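PDB 2PG0: acyl-CoA dehydrogenase from Geobacillus kaustophilus, which probably uses bound FAD to dehydrogenate acyl chains at the alpha-beta position, introducing a double bond, as a member of the acyl-CoA dehydrogenase family. Local coordinates for residues 79-83 against 254-259; 260-264 against 332-337; 323-327 against 375-379. All coordinates share one frame; numbering follows the deposited sequence.

Interaction 1: 79-83 against 254-259; sequences EELEK and IAAQTA
Thr-258 on helix 237-273 sits between the side chains of Glu-79 and Glu-82, one turn apart on helix 71-84, where the all-helical N-terminal domain packs on the C-terminal helical domain of the acyl-CoA dehydrogenase fold. The axes of the two short segments come within 8.9 Å of each other and are inclined at 46°.

The contacts across the interface are van der Waals ones, made largely by the aliphatic parts of polar residues. Thr-258 CG2 lies against the backbone of the facing helix, 3.5 Å from Glu-79 O, and also touches Glu-82 CB and Lys-83 CG. Its OG1 faces Glu-79 CG at 3.4 Å, and Glu-79 CG also rests on Ile-254 CG2. With CG anti to the backbone N (chi1 -173°) and the chain then bent at chi2, Glu-82 reaches across to helix 237-273: its CG comes within 3.3 Å of Ala-255 O, while OE1 lies near Ala-255 CB and OE2 near Ala-259 CB.

Hydrogen bonds and salt bridges are made within each helix or to third parties. Thr-258 OG1 donates back to Ile-254 O at 3.0 Å, from the face of that carbonyl opposite to Thr-258 N, so one oxygen takes two bonds. Lys-83 NZ pairs with Glu-80 OE2 at 2.8 Å on the syn side of the carboxylate. The Glu-79 carboxylate takes Arg-18 at OE1 and Arg-302 of helix 285-313 at OE2, and Glu-82 OE2 is bonded to Ser-86 OG.

With these groups bonded to other partners, no hydrogen bond spans the two segments, and the helices meet mainly through CH groups of Glu-79, Glu-82 and Thr-258. The carboxylate of Glu-79, held between two arginines, is likely to stay ionised despite its burial, and through them it ties helix 12-28 to helix 285-313 beside the domain junction.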
ATOM      1  N   GLU A  79      -5.723 -12.065 -26.197  1.00 12.27           N
ATOM      2  CA  GLU A  79      -6.740 -11.853 -25.155  1.00 12.43           C
ATOM      3  C   GLU A  79      -7.599 -13.103 -24.997  1.00 12.50           C
ATOM      4  O   GLU A  79      -7.800 -13.601 -23.882  1.00 11.92           O
ATOM      5  CB  GLU A  79      -7.628 -10.660 -25.480  1.00 12.57           C
ATOM      6  CG  GLU A  79      -6.992  -9.317 -25.191  1.00 14.35           C
ATOM      7  CD  GLU A  79      -7.905  -8.147 -25.501  1.00 16.99           C
ATOM      8  OE1 GLU A  79      -9.041  -8.354 -26.008  1.00 18.16           O
ATOM      9  OE2 GLU A  79      -7.471  -7.004 -25.248  1.00 17.61           O
ATOM     10  N   GLU A  80      -8.093 -13.620 -26.122  1.00 12.39           N
ATOM     11  CA  GLU A  80      -8.953 -14.801 -26.084  1.00 12.65           C
ATOM     12  C   GLU A  80      -8.239 -16.051 -25.556  1.00 12.16           C
ATOM     13  O   GLU A  80      -8.834 -16.860 -24.848  1.00 12.32           O
ATOM     14  CB  GLU A  80      -9.612 -15.051 -27.450  1.00 12.57           C
ATOM     15  CG  GLU A  80     -10.655 -13.981 -27.838  1.00 13.93           C
ATOM     16  CD  GLU A  80     -11.731 -13.752 -26.778  1.00 14.69           C
ATOM     17  OE1 GLU A  80     -12.309 -14.737 -26.285  1.00 16.60           O
ATOM     18  OE2 GLU A  80     -12.012 -12.579 -26.455  1.00 15.39           O
ATOM     19  N   LEU A  81      -6.960 -16.194 -25.882  1.00 12.36           N
ATOM     20  CA  LEU A  81      -6.174 -17.314 -25.364  1.00 12.17           C
ATOM     21  C   LEU A  81      -5.954 -17.199 -23.846  1.00 12.14           C
ATOM     22  O   LEU A  81      -6.000 -18.204 -23.134  1.00 11.62           O
ATOM     23  CB  LEU A  81      -4.839 -17.427 -26.101  1.00 12.72           C
ATOM     24  CG  LEU A  81      -4.891 -18.000 -27.522  1.00 12.55           C
ATOM     25  CD1 LEU A  81      -3.536 -17.860 -28.178  1.00 13.82           C
ATOM     26  CD2 LEU A  81      -5.348 -19.465 -27.540  1.00 13.16           C
ATOM     27  N   GLU A  82      -5.711 -15.984 -23.360  1.00 11.69           N
ATOM     28  CA  GLU A  82      -5.561 -15.765 -21.917  1.00 12.08           C
ATOM     29  C   GLU A  82      -6.864 -16.058 -21.179  1.00 11.91           C
ATOM     30  O   GLU A  82      -6.848 -16.582 -20.063  1.00 11.02           O
ATOM     31  CB  GLU A  82      -5.055 -14.352 -21.605  1.00 12.34           C
ATOM     32  CG  GLU A  82      -4.702 -14.106 -20.117  1.00 14.02           C
ATOM     33  CD  GLU A  82      -3.536 -14.972 -19.610  1.00 15.92           C
ATOM     34  OE1 GLU A  82      -2.628 -15.318 -20.400  1.00 17.92           O
ATOM     35  OE2 GLU A  82      -3.517 -15.297 -18.405  1.00 18.50           O
ATOM     36  N   LYS A  83      -7.991 -15.746 -21.813  1.00 11.78           N
ATOM     37  CA  LYS A  83      -9.289 -16.084 -21.243  1.00 12.01           C
ATOM     38  C   LYS A  83      -9.417 -17.583 -20.980  1.00 11.78           C
ATOM     39  O   LYS A  83     -10.091 -17.994 -20.035  1.00 11.51           O
ATOM     40  CB  LYS A  83     -10.425 -15.565 -22.126  1.00 12.37           C
ATOM     41  CG  LYS A  83     -10.581 -14.047 -22.035  1.00 13.35           C
ATOM     42  CD  LYS A  83     -11.660 -13.526 -22.959  1.00 14.83           C
ATOM     43  CE  LYS A  83     -11.578 -12.014 -23.093  1.00 17.09           C
ATOM     44  NZ  LYS A  83     -12.693 -11.499 -23.956  1.00 17.13           N
ATOM     45  N   ILE A 254      -0.816  -6.891 -22.214  1.00 12.09           N
ATOM     46  CA  ILE A 254      -2.150  -7.294 -22.700  1.00 12.65           C
ATOM     47  C   ILE A 254      -2.672  -8.541 -21.967  1.00 12.36           C
ATOM     48  O   ILE A 254      -3.825  -8.555 -21.512  1.00 12.21           O
ATOM     49  CB  ILE A 254      -2.178  -7.492 -24.238  1.00 12.40           C
ATOM     50  CG1 ILE A 254      -1.990  -6.144 -24.946  1.00 13.55           C
ATOM     51  CG2 ILE A 254      -3.492  -8.168 -24.682  1.00 12.77           C
ATOM     52  CD1 ILE A 254      -1.603  -6.244 -26.431  1.00 13.78           C
ATOM     53  N   ALA A 255      -1.819  -9.558 -21.828  1.00 12.23           N
ATOM     54  CA  ALA A 255      -2.192 -10.812 -21.158  1.00 12.08           C
ATOM     55  C   ALA A 255      -2.477 -10.619 -19.670  1.00 12.32           C
ATOM     56  O   ALA A 255      -3.403 -11.216 -19.115  1.00 11.83           O
ATOM     57  CB  ALA A 255      -1.108 -11.883 -21.364  1.00 12.34           C
ATOM     58  N   ALA A 256      -1.675  -9.785 -19.013  1.00 11.85           N
ATOM     59  CA  ALA A 256      -1.911  -9.508 -17.602  1.00 11.61           C
ATOM     60  C   ALA A 256      -3.218  -8.723 -17.378  1.00 11.45           C
ATOM     61  O   ALA A 256      -3.946  -8.981 -16.409  1.00 11.33           O
ATOM     62  CB  ALA A 256      -0.717  -8.782 -16.993  1.00 12.05           C
ATOM     63  N   GLN A 257      -3.515  -7.784 -18.275  1.00 11.12           N
ATOM     64  CA  GLN A 257      -4.745  -6.995 -18.202  1.00 11.23           C
ATOM     65  C   GLN A 257      -5.953  -7.929 -18.313  1.00 11.22           C
ATOM     66  O   GLN A 257      -6.889  -7.853 -17.513  1.00 11.08           O
ATOM     67  CB  GLN A 257      -4.778  -5.923 -19.303  1.00 11.46           C
ATOM     68  CG  GLN A 257      -6.046  -5.057 -19.323  1.00 12.60           C
ATOM     69  CD  GLN A 257      -6.234  -4.236 -18.063  1.00 13.74           C
ATOM     70  OE1 GLN A 257      -5.267  -3.741 -17.469  1.00 14.00           O
ATOM     71  NE2 GLN A 257      -7.487  -4.098 -17.638  1.00 14.71           N
ATOM     72  N   THR A 258      -5.909  -8.813 -19.306  1.00 11.23           N
ATOM     73  CA  THR A 258      -6.961  -9.819 -19.494  1.00 11.26           C
ATOM     74  C   THR A 258      -7.115 -10.755 -18.287  1.00 11.41           C
ATOM     75  O   THR A 258      -8.238 -11.072 -17.879  1.00 11.01           O
ATOM     76  CB  THR A 258      -6.712 -10.645 -20.765  1.00 11.88           C
ATOM     77  OG1 THR A 258      -6.571  -9.760 -21.875  1.00 13.33           O
ATOM     78  CG2 THR A 258      -7.887 -11.577 -21.030  1.00 11.72           C
ATOM     79  N   ALA A 259      -5.992 -11.192 -17.721  1.00 11.06           N
ATOM     80  CA  ALA A 259      -6.004 -12.071 -16.545  1.00 11.48           C
ATOM     81  C   ALA A 259      -6.711 -11.397 -15.369  1.00 11.27           C
ATOM     82  O   ALA A 259      -7.534 -12.021 -14.699  1.00 11.30           O
ATOM     83  CB  ALA A 259      -4.583 -12.484 -16.162  1.00 11.19           C
TER

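Interaction 2: 260-264 against 332-337; sequences AEVMF and MAKRVA
Ala-260 opens the contact with its methyl turned toward helix 319-343, where CB meets Met-332 CE at 3.9 Å and Ala-333 CB at 4.0 Å. The two alanines let the backbones come close, the CA atoms of Ala-260 and Ala-333 being 4.8 Å apart. On the same turn the carbonyl oxygen of Ala-260 touches Val-336 CG1 at 3.7 Å. The two segments run nearly parallel, at 17° with 9.2 Å at the closest approach of their axes, and the contact is apolar packing between two long helices of the C-terminal helical bundle characteristic of acyl-CoA dehydrogenases. One turn on, Met-263 reaches across to the facing helix: CB packs on Val-336 CG1 at 3.8 Å, and SD meets Ala-337 CB at 3.5 Å. The chain is extended through chi2 and then bends at chi3 (-70°), which brings CE back to within 3.6 Å of Ala-333 O and close to the methyl of Ala-337. Helix 354-361 adds Ile-355 and Arg-358 against Met-263, and Tyr-359 against Ala-337. Phe-264 contributes little across the pair, its backbone N only brushing Val-336 CG1; its side chain packs on Leu-291 and Ile-298 of helix 285-313 and Leu-383 of a neighbouring subunit.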
ATOM      1  N   ALA A 260      -6.403 -10.119 -15.141  1.00 11.50           N
ATOM      2  CA  ALA A 260      -7.057  -9.321 -14.094  1.00 11.22           C
ATOM      3  C   ALA A 260      -8.576  -9.243 -14.318  1.00 11.43           C
ATOM      4  O   ALA A 260      -9.363  -9.441 -13.384  1.00 10.74           O
ATOM      5  CB  ALA A 260      -6.456  -7.921 -14.042  1.00 11.68           C
ATOM      6  N   GLU A 261      -8.968  -8.950 -15.556  1.00 11.16           N
ATOM      7  CA  GLU A 261     -10.388  -8.877 -15.952  1.00 11.74           C
ATOM      8  C   GLU A 261     -11.114 -10.201 -15.705  1.00 11.53           C
ATOM      9  O   GLU A 261     -12.240 -10.214 -15.181  1.00 11.83           O
ATOM     10  CB  GLU A 261     -10.515  -8.423 -17.416  1.00 11.51           C
ATOM     11  CG  GLU A 261     -10.236  -6.928 -17.611  1.00 12.70           C
ATOM     12  CD  GLU A 261      -9.885  -6.526 -19.047  1.00 13.22           C
ATOM     13  OE1 GLU A 261      -9.772  -7.399 -19.934  1.00 18.35           O
ATOM     14  OE2 GLU A 261      -9.706  -5.316 -19.290  1.00 14.51           O
ATOM     15  N   VAL A 262     -10.466 -11.303 -16.071  1.00 11.22           N
ATOM     16  CA  VAL A 262     -10.993 -12.657 -15.822  1.00 11.58           C
ATOM     17  C   VAL A 262     -11.152 -12.926 -14.330  1.00 11.44           C
ATOM     18  O   VAL A 262     -12.200 -13.403 -13.883  1.00 11.39           O
ATOM     19  CB  VAL A 262     -10.101 -13.763 -16.472  1.00 11.75           C
ATOM     20  CG1 VAL A 262     -10.518 -15.168 -16.003  1.00 12.42           C
ATOM     21  CG2 VAL A 262     -10.158 -13.672 -18.000  1.00 12.37           C
ATOM     22  N   MET A 263     -10.105 -12.629 -13.560  1.00 11.10           N
ATOM     23  CA  MET A 263     -10.129 -12.878 -12.120  1.00 10.32           C
ATOM     24  C   MET A 263     -11.186 -12.034 -11.397  1.00 11.22           C
ATOM     25  O   MET A 263     -11.837 -12.512 -10.455  1.00 11.96           O
ATOM     26  CB  MET A 263      -8.727 -12.687 -11.515  1.00 10.11           C
ATOM     27  CG  MET A 263      -7.795 -13.867 -11.809  1.00 10.13           C
ATOM     28  SD  MET A 263      -6.146 -13.783 -11.022  1.00  6.80           S
ATOM     29  CE  MET A 263      -5.417 -12.447 -11.969  1.00 11.41           C
ATOM     30  N   PHE A 264     -11.371 -10.794 -11.850  1.00 11.58           N
ATOM     31  CA  PHE A 264     -12.412  -9.924 -11.303  1.00 12.35           C
ATOM     32  C   PHE A 264     -13.799 -10.530 -11.536  1.00 12.29           C
ATOM     33  O   PHE A 264     -14.624 -10.593 -10.620  1.00 11.57           O
ATOM     34  CB  PHE A 264     -12.317  -8.518 -11.908  1.00 12.88           C
ATOM     35  CG  PHE A 264     -13.412  -7.593 -11.463  1.00 13.87           C
ATOM     36  CD1 PHE A 264     -13.311  -6.915 -10.258  1.00 13.75           C
ATOM     37  CD2 PHE A 264     -14.556  -7.418 -12.244  1.00 15.22           C
ATOM     38  CE1 PHE A 264     -14.331  -6.060  -9.837  1.00 15.98           C
ATOM     39  CE2 PHE A 264     -15.586  -6.567 -11.829  1.00 16.40           C
ATOM     40  CZ  PHE A 264     -15.468  -5.887 -10.627  1.00 15.45           C
ATOM     41  N   MET A 332      -0.715  -4.896 -10.712  1.00 14.68           N
ATOM     42  CA  MET A 332      -2.151  -4.729 -10.488  1.00 17.50           C
ATOM     43  C   MET A 332      -2.869  -6.079 -10.562  1.00 15.15           C
ATOM     44  O   MET A 332      -3.732  -6.373  -9.745  1.00 14.73           O
ATOM     45  CB  MET A 332      -2.731  -3.779 -11.529  1.00 16.67           C
ATOM     46  CG  MET A 332      -4.055  -3.174 -11.147  1.00 19.77           C
ATOM     47  SD  MET A 332      -4.863  -2.592 -12.644  1.00 27.81           S
ATOM     48  CE  MET A 332      -5.349  -4.207 -13.322  1.00 25.31           C
ATOM     49  N   ALA A 333      -2.479  -6.906 -11.529  1.00 14.60           N
ATOM     50  CA  ALA A 333      -3.098  -8.213 -11.705  1.00 12.91           C
ATOM     51  C   ALA A 333      -2.745  -9.135 -10.534  1.00 12.52           C
ATOM     52  O   ALA A 333      -3.573  -9.931 -10.090  1.00 12.14           O
ATOM     53  CB  ALA A 333      -2.695  -8.815 -13.043  1.00 13.41           C
ATOM     54  N   LYS A 334      -1.522  -9.001 -10.015  1.00 12.07           N
ATOM     55  CA  LYS A 334      -1.114  -9.732  -8.812  1.00 12.01           C
ATOM     56  C   LYS A 334      -1.978  -9.355  -7.610  1.00 11.58           C
ATOM     57  O   LYS A 334      -2.387 -10.225  -6.845  1.00 11.12           O
ATOM     58  CB  LYS A 334       0.379  -9.513  -8.524  1.00 12.27           C
ATOM     59  CG  LYS A 334       1.296 -10.348  -9.420  1.00 12.11           C
ATOM     60  CD  LYS A 334       2.739  -9.815  -9.444  1.00 12.81           C
ATOM     61  CE  LYS A 334       3.428  -9.913  -8.098  1.00 15.63           C
ATOM     62  NZ  LYS A 334       4.752  -9.183  -8.131  1.00 15.12           N
ATOM     63  N   ARG A 335      -2.278  -8.061  -7.472  1.00 11.41           N
ATOM     64  CA  ARG A 335      -3.113  -7.579  -6.377  1.00 11.71           C
ATOM     65  C   ARG A 335      -4.541  -8.081  -6.534  1.00 11.44           C
ATOM     66  O   ARG A 335      -5.172  -8.496  -5.570  1.00 11.32           O
ATOM     67  CB  ARG A 335      -3.108  -6.049  -6.310  1.00 11.70           C
ATOM     68  CG  ARG A 335      -1.779  -5.456  -5.859  1.00 12.75           C
ATOM     69  CD  ARG A 335      -1.955  -3.998  -5.421  1.00 13.34           C
ATOM     70  NE  ARG A 335      -2.458  -3.145  -6.494  1.00 12.38           N
ATOM     71  CZ  ARG A 335      -1.714  -2.638  -7.477  1.00 11.87           C
ATOM     72  NH1 ARG A 335      -0.415  -2.891  -7.539  1.00 12.91           N
ATOM     73  NH2 ARG A 335      -2.269  -1.864  -8.400  1.00 13.06           N
ATOM     74  N   VAL A 336      -5.046  -8.032  -7.759  1.00 11.61           N
ATOM     75  CA  VAL A 336      -6.338  -8.635  -8.074  1.00 11.72           C
ATOM     76  C   VAL A 336      -6.391 -10.108  -7.647  1.00 11.42           C
ATOM     77  O   VAL A 336      -7.340 -10.527  -6.996  1.00 11.48           O
ATOM     78  CB  VAL A 336      -6.698  -8.440  -9.568  1.00 11.35           C
ATOM     79  CG1 VAL A 336      -7.905  -9.313  -9.964  1.00 12.70           C
ATOM     80  CG2 VAL A 336      -6.977  -6.955  -9.842  1.00 12.00           C
ATOM     81  N   ALA A 337      -5.359 -10.878  -7.997  1.00 11.89           N
ATOM     82  CA  ALA A 337      -5.311 -12.299  -7.678  1.00 11.92           C
ATOM     83  C   ALA A 337      -5.363 -12.550  -6.167  1.00 11.99           C
ATOM     84  O   ALA A 337      -6.086 -13.434  -5.713  1.00 12.34           O
ATOM     85  CB  ALA A 337      -4.067 -12.944  -8.298  1.00 12.42           C
TER

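Interaction 3: 323-327 against 375-379; sequences SMAKW and MKTII
Lys-376 lays its terminal carbon over one face of the Trp-327 indole, CE standing 3.6 Å from the centroid of the six-membered ring and 12° off its normal. Its NZ makes a cation-pi contact 4.3 Å from the same centroid. At the ring edge, Ile-379 CD1 approaches NE1 at 3.5 Å and also touches Met-324 CG. Met-375 lies along Ser-323 and Trp-327, CB to Trp-327 CB at 3.7 Å, while its side chain crosses that of Lys-326 at about a right angle, CG against CD.

A chi1 of 89° sets CG of Trp-327 between its own backbone N and carbonyl carbon, which turns the indole to the antiparallel helix 372-382. Further out, both residues of the cation-pi pair bond to a neighbouring subunit: Trp-327 NE1 to Thr-296 OG1, Lys-376 NZ in a salt bridge to Glu-293. Replacing Trp-327 with a leucine would probably cost Lys-376 its aromatic platform and leave Thr-296 of the neighbour without its indole partner. Lys-326 NZ, bonded to Asn-372 OD1 and the carbonyl oxygens of Gly-370 and Ser-365, ties helix 319-343 to the loop carrying FAD-binding Thr-371 and to the start of helix 372-382. The Lys-376 ammonium, shared between an aromatic face and a carboxylate, couples this helix pair to the subunit interface.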
ATOM      1  N   SER A 323       6.819   0.127 -20.961  1.00 13.19           N
ATOM      2  CA  SER A 323       7.472  -0.279 -19.712  1.00 13.11           C
ATOM      3  C   SER A 323       6.581   0.026 -18.509  1.00 12.12           C
ATOM      4  O   SER A 323       6.471  -0.796 -17.588  1.00 11.97           O
ATOM      5  CB  SER A 323       8.838   0.398 -19.574  1.00 13.64           C
ATOM      6  OG  SER A 323       9.689   0.006 -20.646  1.00 16.50           O
ATOM      7  N   MET A 324       5.945   1.200 -18.538  1.00 11.61           N
ATOM      8  CA  MET A 324       4.903   1.579 -17.573  1.00 10.56           C
ATOM      9  C   MET A 324       3.764   0.562 -17.552  1.00 11.36           C
ATOM     10  O   MET A 324       3.389   0.039 -16.493  1.00 11.71           O
ATOM     11  CB  MET A 324       4.338   2.965 -17.931  1.00 10.84           C
ATOM     12  CG  MET A 324       5.254   4.139 -17.578  1.00 10.15           C
ATOM     13  SD  MET A 324       4.590   5.752 -18.068  1.00  6.83           S
ATOM     14  CE  MET A 324       5.808   6.817 -17.278  1.00 12.49           C
ATOM     15  N   ALA A 325       3.213   0.289 -18.732  1.00 11.61           N
ATOM     16  CA  ALA A 325       2.116  -0.664 -18.877  1.00 11.78           C
ATOM     17  C   ALA A 325       2.500  -2.039 -18.317  1.00 11.99           C
ATOM     18  O   ALA A 325       1.768  -2.610 -17.507  1.00 12.07           O
ATOM     19  CB  ALA A 325       1.692  -0.760 -20.352  1.00 12.01           C
ATOM     20  N   LYS A 326       3.675  -2.532 -18.703  1.00 11.48           N
ATOM     21  CA  LYS A 326       4.138  -3.853 -18.276  1.00 11.46           C
ATOM     22  C   LYS A 326       4.240  -3.996 -16.753  1.00 11.26           C
ATOM     23  O   LYS A 326       3.674  -4.924 -16.190  1.00 11.27           O
ATOM     24  CB  LYS A 326       5.468  -4.201 -18.949  1.00 11.56           C
ATOM     25  CG  LYS A 326       5.832  -5.691 -18.918  1.00 11.63           C
ATOM     26  CD  LYS A 326       6.482  -6.059 -17.582  1.00 12.37           C
ATOM     27  CE  LYS A 326       6.964  -7.486 -17.567  1.00 11.39           C
ATOM     28  NZ  LYS A 326       7.480  -7.894 -16.244  1.00 10.94           N
ATOM     29  N   TRP A 327       4.964  -3.100 -16.084  1.00 10.76           N
ATOM     30  CA  TRP A 327       5.147  -3.269 -14.647  1.00 10.50           C
ATOM     31  C   TRP A 327       3.867  -2.995 -13.865  1.00 10.22           C
ATOM     32  O   TRP A 327       3.507  -3.768 -12.978  1.00  9.95           O
ATOM     33  CB  TRP A 327       6.366  -2.485 -14.100  1.00 11.13           C
ATOM     34  CG  TRP A 327       6.106  -1.064 -13.662  1.00 11.17           C
ATOM     35  CD1 TRP A 327       6.381   0.072 -14.364  1.00 12.07           C
ATOM     36  CD2 TRP A 327       5.541  -0.636 -12.410  1.00 11.69           C
ATOM     37  NE1 TRP A 327       6.011   1.183 -13.639  1.00 10.93           N
ATOM     38  CE2 TRP A 327       5.491   0.777 -12.436  1.00 11.82           C
ATOM     39  CE3 TRP A 327       5.062  -1.309 -11.281  1.00 11.98           C
ATOM     40  CZ2 TRP A 327       4.983   1.529 -11.372  1.00 11.82           C
ATOM     41  CZ3 TRP A 327       4.557  -0.562 -10.214  1.00 12.38           C
ATOM     42  CH2 TRP A 327       4.519   0.845 -10.273  1.00 11.78           C
ATOM     43  N   MET A 375      11.877  -2.620 -15.659  1.00 11.39           N
ATOM     44  CA  MET A 375      10.927  -1.650 -16.231  1.00 11.33           C
ATOM     45  C   MET A 375      11.087  -0.279 -15.562  1.00 11.59           C
ATOM     46  O   MET A 375      11.118   0.748 -16.244  1.00 11.23           O
ATOM     47  CB  MET A 375       9.473  -2.126 -16.118  1.00 10.90           C
ATOM     48  CG  MET A 375       9.118  -3.430 -16.864  1.00 11.23           C
ATOM     49  SD  MET A 375       9.539  -3.470 -18.637  1.00  6.78           S
ATOM     50  CE  MET A 375      11.078  -4.387 -18.536  1.00 12.55           C
ATOM     51  N   LYS A 376      11.210  -0.267 -14.234  1.00 12.14           N
ATOM     52  CA  LYS A 376      11.422   0.992 -13.510  1.00 12.52           C
ATOM     53  C   LYS A 376      12.784   1.629 -13.842  1.00 12.70           C
ATOM     54  O   LYS A 376      12.902   2.854 -13.916  1.00 12.96           O
ATOM     55  CB  LYS A 376      11.234   0.777 -12.012  1.00 12.81           C
ATOM     56  CG  LYS A 376       9.790   0.420 -11.648  1.00 13.18           C
ATOM     57  CD  LYS A 376       9.634   0.098 -10.171  1.00 15.58           C
ATOM     58  CE  LYS A 376       8.256  -0.501  -9.894  1.00 17.83           C
ATOM     59  NZ  LYS A 376       8.122  -0.903  -8.464  1.00 19.03           N
ATOM     60  N   THR A 377      13.791   0.790 -14.069  1.00 13.00           N
ATOM     61  CA  THR A 377      15.121   1.247 -14.494  1.00 13.05           C
ATOM     62  C   THR A 377      15.021   1.976 -15.839  1.00 12.84           C
ATOM     63  O   THR A 377      15.566   3.069 -16.000  1.00 12.86           O
ATOM     64  CB  THR A 377      16.119   0.071 -14.580  1.00 12.90           C
ATOM     65  OG1 THR A 377      16.305  -0.495 -13.275  1.00 13.29           O
ATOM     66  CG2 THR A 377      17.477   0.525 -15.127  1.00 13.26           C
ATOM     67  N   ILE A 378      14.304   1.366 -16.782  1.00 13.18           N
ATOM     68  CA  ILE A 378      14.105   1.935 -18.117  1.00 13.52           C
ATOM     69  C   ILE A 378      13.356   3.259 -18.021  1.00 13.69           C
ATOM     70  O   ILE A 378      13.743   4.247 -18.660  1.00 13.99           O
ATOM     71  CB  ILE A 378      13.385   0.922 -19.065  1.00 13.55           C
ATOM     72  CG1 ILE A 378      14.319  -0.249 -19.389  1.00 14.21           C
ATOM     73  CG2 ILE A 378      12.905   1.604 -20.355  1.00 14.34           C
ATOM     74  CD1 ILE A 378      13.604  -1.480 -19.932  1.00 15.34           C
ATOM     75  N   ILE A 379      12.305   3.294 -17.199  1.00 13.45           N
ATOM     76  CA  ILE A 379      11.520   4.516 -17.039  1.00 13.67           C
ATOM     77  C   ILE A 379      12.394   5.655 -16.490  1.00 14.09           C
ATOM     78  O   ILE A 379      12.361   6.766 -17.013  1.00 13.60           O
ATOM     79  CB  ILE A 379      10.264   4.295 -16.155  1.00 13.54           C
ATOM     80  CG1 ILE A 379       9.275   3.354 -16.856  1.00 13.43           C
ATOM     81  CG2 ILE A 379       9.567   5.642 -15.814  1.00 12.69           C
ATOM     82  CD1 ILE A 379       8.275   2.681 -15.897  1.00 12.41           C
TER

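Interactions 1 and 2 follow one another on helix 237-273, with centres 11 Å apart, and they touch: Ala-256 O packs on Ala-333 CB, 3.6 Å away. Through that helix the N-terminal domain, by helix 71-84, is joined to helix 319-343. Interaction 3 uses an earlier part of helix 319-343, its centre about 19 Å from those of the other two, and pairs it with helix 372-382 near the chain's end. Along the sequence interaction 1 closes first, whereas the segments of interactions 2 and 3 alternate within the C-terminal domain. One helical framework thus runs from the domain junction to an FAD-binding region at the subunit interface.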